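Local coordinates for FBP protein (Leishmania major, PDB 5OEY), which probably catalyses the magnesium-dependent hydrolysis of fructose 1,6-bisphosphate to fructose 6-phosphate and phosphate, working as a homotetramer, at residues 80-85 against 115-120. Residues are numbered along the deposited sequence; the frame is centred on the assembly and turned at random.
Sequences AFKAYL and IFFDPL. With MN (manganese (II) ion), chain N; MN (manganese (II) ion), chain O.
Asp-118 OD1 and OD2 each bind a different manganese ion at 2.1 Å, from a strand whose Phe-117 and Pro-119 pack on Phe-81. OD1 binds the manganese of chain N and OD2 that of chain O. The bridging carboxylate lies on the far side of the strand from the helix. Leu-120 O binds the chain N ion at 2.3 Å. Glu-97 and Asp-121 help complete the two-metal site.

The helix side is apolar. Phe-81 and Phe-117 form an offset pair, with planes 23° apart and centroids 5.0 Å apart. The rings barely overlap; Phe-81 CD1 sits over the rim of one Phe-117 face. Phe-117 CG lies between its own N and carbonyl carbon (chi1 60°), which turns the ring toward Phe-81 and Leu-85. Lys-82 CG meets the ring edge, while its NZ goes to Glu-99 in a salt bridge. Pro-119 CB lies 3.8 Å from Phe-81 CD2. Leu-85 and Ile-115 meet tip to tip, Leu-85 CD2 to Ile-115 CD1 at 4.0 Å, and Leu-85 CD1 also lies against Ile-115 CG2. Leu-85 CD1 touches Phe-117 CE1 as well.

Segment 80-85, on helix 72-87, runs roughly antiparallel (154°) to segment 115-118, on strand 113-121. Strand 113-121 pairs with strand 91-96 in the sheet. Helix 27-48 touches both segments, with Ile-42 on Phe-81, Leu-31 on Leu-85 and Ile-35 on Ile-115.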
loop_
_atom_site.group_PDB
_atom_site.type_symbol
_atom_site.label_atom_id
_atom_site.label_comp_id
_atom_site.label_asym_id
_atom_site.label_seq_id
_atom_site.Cartn_x
_atom_site.Cartn_y
_atom_site.Cartn_z
ATOM N N ALA C 80 -11.425 13.568 -10.406
ATOM C CA ALA C 80 -10.513 13.746 -9.285
ATOM C C ALA C 80 -9.951 15.151 -9.271
ATOM O O ALA C 80 -10.138 15.877 -8.298
ATOM C CB ALA C 80 -9.394 12.714 -9.323
ATOM N N PHE C 81 -9.261 15.528 -10.333
ATOM C CA PHE C 81 -8.678 16.861 -10.417
ATOM C C PHE C 81 -9.674 17.963 -10.063
ATOM O O PHE C 81 -9.361 18.861 -9.262
ATOM C CB PHE C 81 -8.077 17.110 -11.803
ATOM C CG PHE C 81 -6.606 16.818 -11.880
ATOM C CD1 PHE C 81 -5.698 17.728 -11.398
ATOM C CD2 PHE C 81 -6.141 15.631 -12.427
ATOM C CE1 PHE C 81 -4.344 17.463 -11.448
ATOM C CE2 PHE C 81 -4.793 15.368 -12.489
ATOM C CZ PHE C 81 -3.886 16.284 -12.001
ATOM N N LYS C 82 -10.871 17.888 -10.639
ATOM C CA LYS C 82 -11.895 18.902 -10.366
ATOM C C LYS C 82 -12.287 18.949 -8.886
ATOM O O LYS C 82 -12.316 20.029 -8.281
ATOM C CB LYS C 82 -13.143 18.673 -11.215
ATOM C CG LYS C 82 -12.926 19.001 -12.683
ATOM C CD LYS C 82 -14.186 18.997 -13.541
ATOM C CE LYS C 82 -15.265 18.012 -13.138
ATOM N NZ LYS C 82 -16.430 18.208 -14.034
ATOM N N ALA C 83 -12.580 17.781 -8.322
ATOM C CA ALA C 83 -13.034 17.695 -6.947
ATOM C C ALA C 83 -12.054 18.383 -6.000
ATOM O O ALA C 83 -12.422 19.308 -5.247
ATOM C CB ALA C 83 -13.232 16.259 -6.553
ATOM N N TYR C 84 -10.792 17.988 -6.089
ATOM C CA TYR C 84 -9.799 18.484 -5.160
ATOM C C TYR C 84 -9.433 19.934 -5.431
ATOM O O TYR C 84 -9.343 20.722 -4.478
ATOM C CB TYR C 84 -8.585 17.545 -5.101
ATOM C CG TYR C 84 -9.014 16.197 -4.578
ATOM C CD1 TYR C 84 -9.423 16.044 -3.259
ATOM C CD2 TYR C 84 -9.071 15.094 -5.414
ATOM C CE1 TYR C 84 -9.844 14.825 -2.786
ATOM C CE2 TYR C 84 -9.497 13.876 -4.947
ATOM C CZ TYR C 84 -9.891 13.752 -3.637
ATOM O OH TYR C 84 -10.305 12.518 -3.192
ATOM N N LEU C 85 -9.247 20.306 -6.703
ATOM C CA LEU C 85 -8.911 21.716 -7.058
ATOM C C LEU C 85 -9.986 22.739 -6.669
ATOM O O LEU C 85 -9.658 23.830 -6.177
ATOM C CB LEU C 85 -8.636 21.848 -8.535
ATOM C CG LEU C 85 -7.305 21.271 -9.011
ATOM C CD1 LEU C 85 -7.306 21.230 -10.533
ATOM C CD2 LEU C 85 -6.129 22.090 -8.517
ATOM N N ILE C 115 -6.320 27.322 -13.665
ATOM C CA ILE C 115 -5.537 26.136 -13.906
ATOM C C ILE C 115 -6.123 25.378 -15.099
ATOM O O ILE C 115 -7.331 25.202 -15.207
ATOM C CB ILE C 115 -5.333 25.290 -12.613
ATOM C CG1 ILE C 115 -4.384 24.127 -12.878
ATOM C CG2 ILE C 115 -6.659 24.784 -12.076
ATOM C CD1 ILE C 115 -3.998 23.373 -11.643
ATOM N N PHE C 116 -5.240 24.972 -16.009
ATOM C CA PHE C 116 -5.621 24.231 -17.204
ATOM C C PHE C 116 -4.893 22.927 -17.145
ATOM O O PHE C 116 -3.694 22.927 -16.910
ATOM C CB PHE C 116 -5.273 25.034 -18.454
ATOM C CG PHE C 116 -6.023 26.316 -18.531
ATOM C CD1 PHE C 116 -5.535 27.465 -17.900
ATOM C CD2 PHE C 116 -7.279 26.357 -19.113
ATOM C CE1 PHE C 116 -6.260 28.636 -17.877
ATOM C CE2 PHE C 116 -8.010 27.541 -19.113
ATOM C CZ PHE C 116 -7.498 28.680 -18.490
ATOM N N PHE C 117 -5.606 21.822 -17.278
ATOM C CA PHE C 117 -4.971 20.541 -17.086
ATOM C C PHE C 117 -5.435 19.447 -18.034
ATOM O O PHE C 117 -6.578 19.430 -18.487
ATOM C CB PHE C 117 -5.133 20.079 -15.619
ATOM C CG PHE C 117 -6.558 19.914 -15.176
ATOM C CD1 PHE C 117 -7.247 20.974 -14.626
ATOM C CD2 PHE C 117 -7.202 18.686 -15.311
ATOM C CE1 PHE C 117 -8.565 20.814 -14.232
ATOM C CE2 PHE C 117 -8.514 18.525 -14.921
ATOM C CZ PHE C 117 -9.198 19.588 -14.378
ATOM N N ASP C 118 -4.515 18.534 -18.316
ATOM C CA ASP C 118 -4.816 17.276 -18.988
ATOM C C ASP C 118 -4.777 16.232 -17.886
ATOM O O ASP C 118 -3.706 15.847 -17.445
ATOM C CB ASP C 118 -3.757 16.959 -20.055
ATOM C CG ASP C 118 -4.024 15.668 -20.793
ATOM O OD1 ASP C 118 -5.066 15.019 -20.591
ATOM O OD2 ASP C 118 -3.223 15.316 -21.631
ATOM N N PRO C 119 -5.934 15.785 -17.424
ATOM C CA PRO C 119 -5.936 14.942 -16.240
ATOM C C PRO C 119 -5.361 13.548 -16.466
ATOM O O PRO C 119 -4.862 12.943 -15.513
ATOM C CB PRO C 119 -7.421 14.862 -15.888
ATOM C CG PRO C 119 -8.097 14.948 -17.208
ATOM C CD PRO C 119 -7.293 15.968 -17.954
ATOM N N LEU C 120 -5.409 13.071 -17.703
ATOM C CA LEU C 120 -4.713 11.839 -18.071
ATOM C C LEU C 120 -4.218 11.842 -19.509
ATOM O O LEU C 120 -4.998 11.767 -20.444
ATOM C CB LEU C 120 -5.594 10.625 -17.844
ATOM C CG LEU C 120 -4.930 9.261 -17.994
ATOM C CD1 LEU C 120 -3.806 9.074 -16.992
ATOM C CD2 LEU C 120 -5.962 8.207 -17.727
HETATM MN MN MN N . -5.556 13.473 -21.864
HETATM MN MN MN O . -2.567 14.488 -23.489
HETATM O O HOH W 1 -7.134 13.066 -21.018
#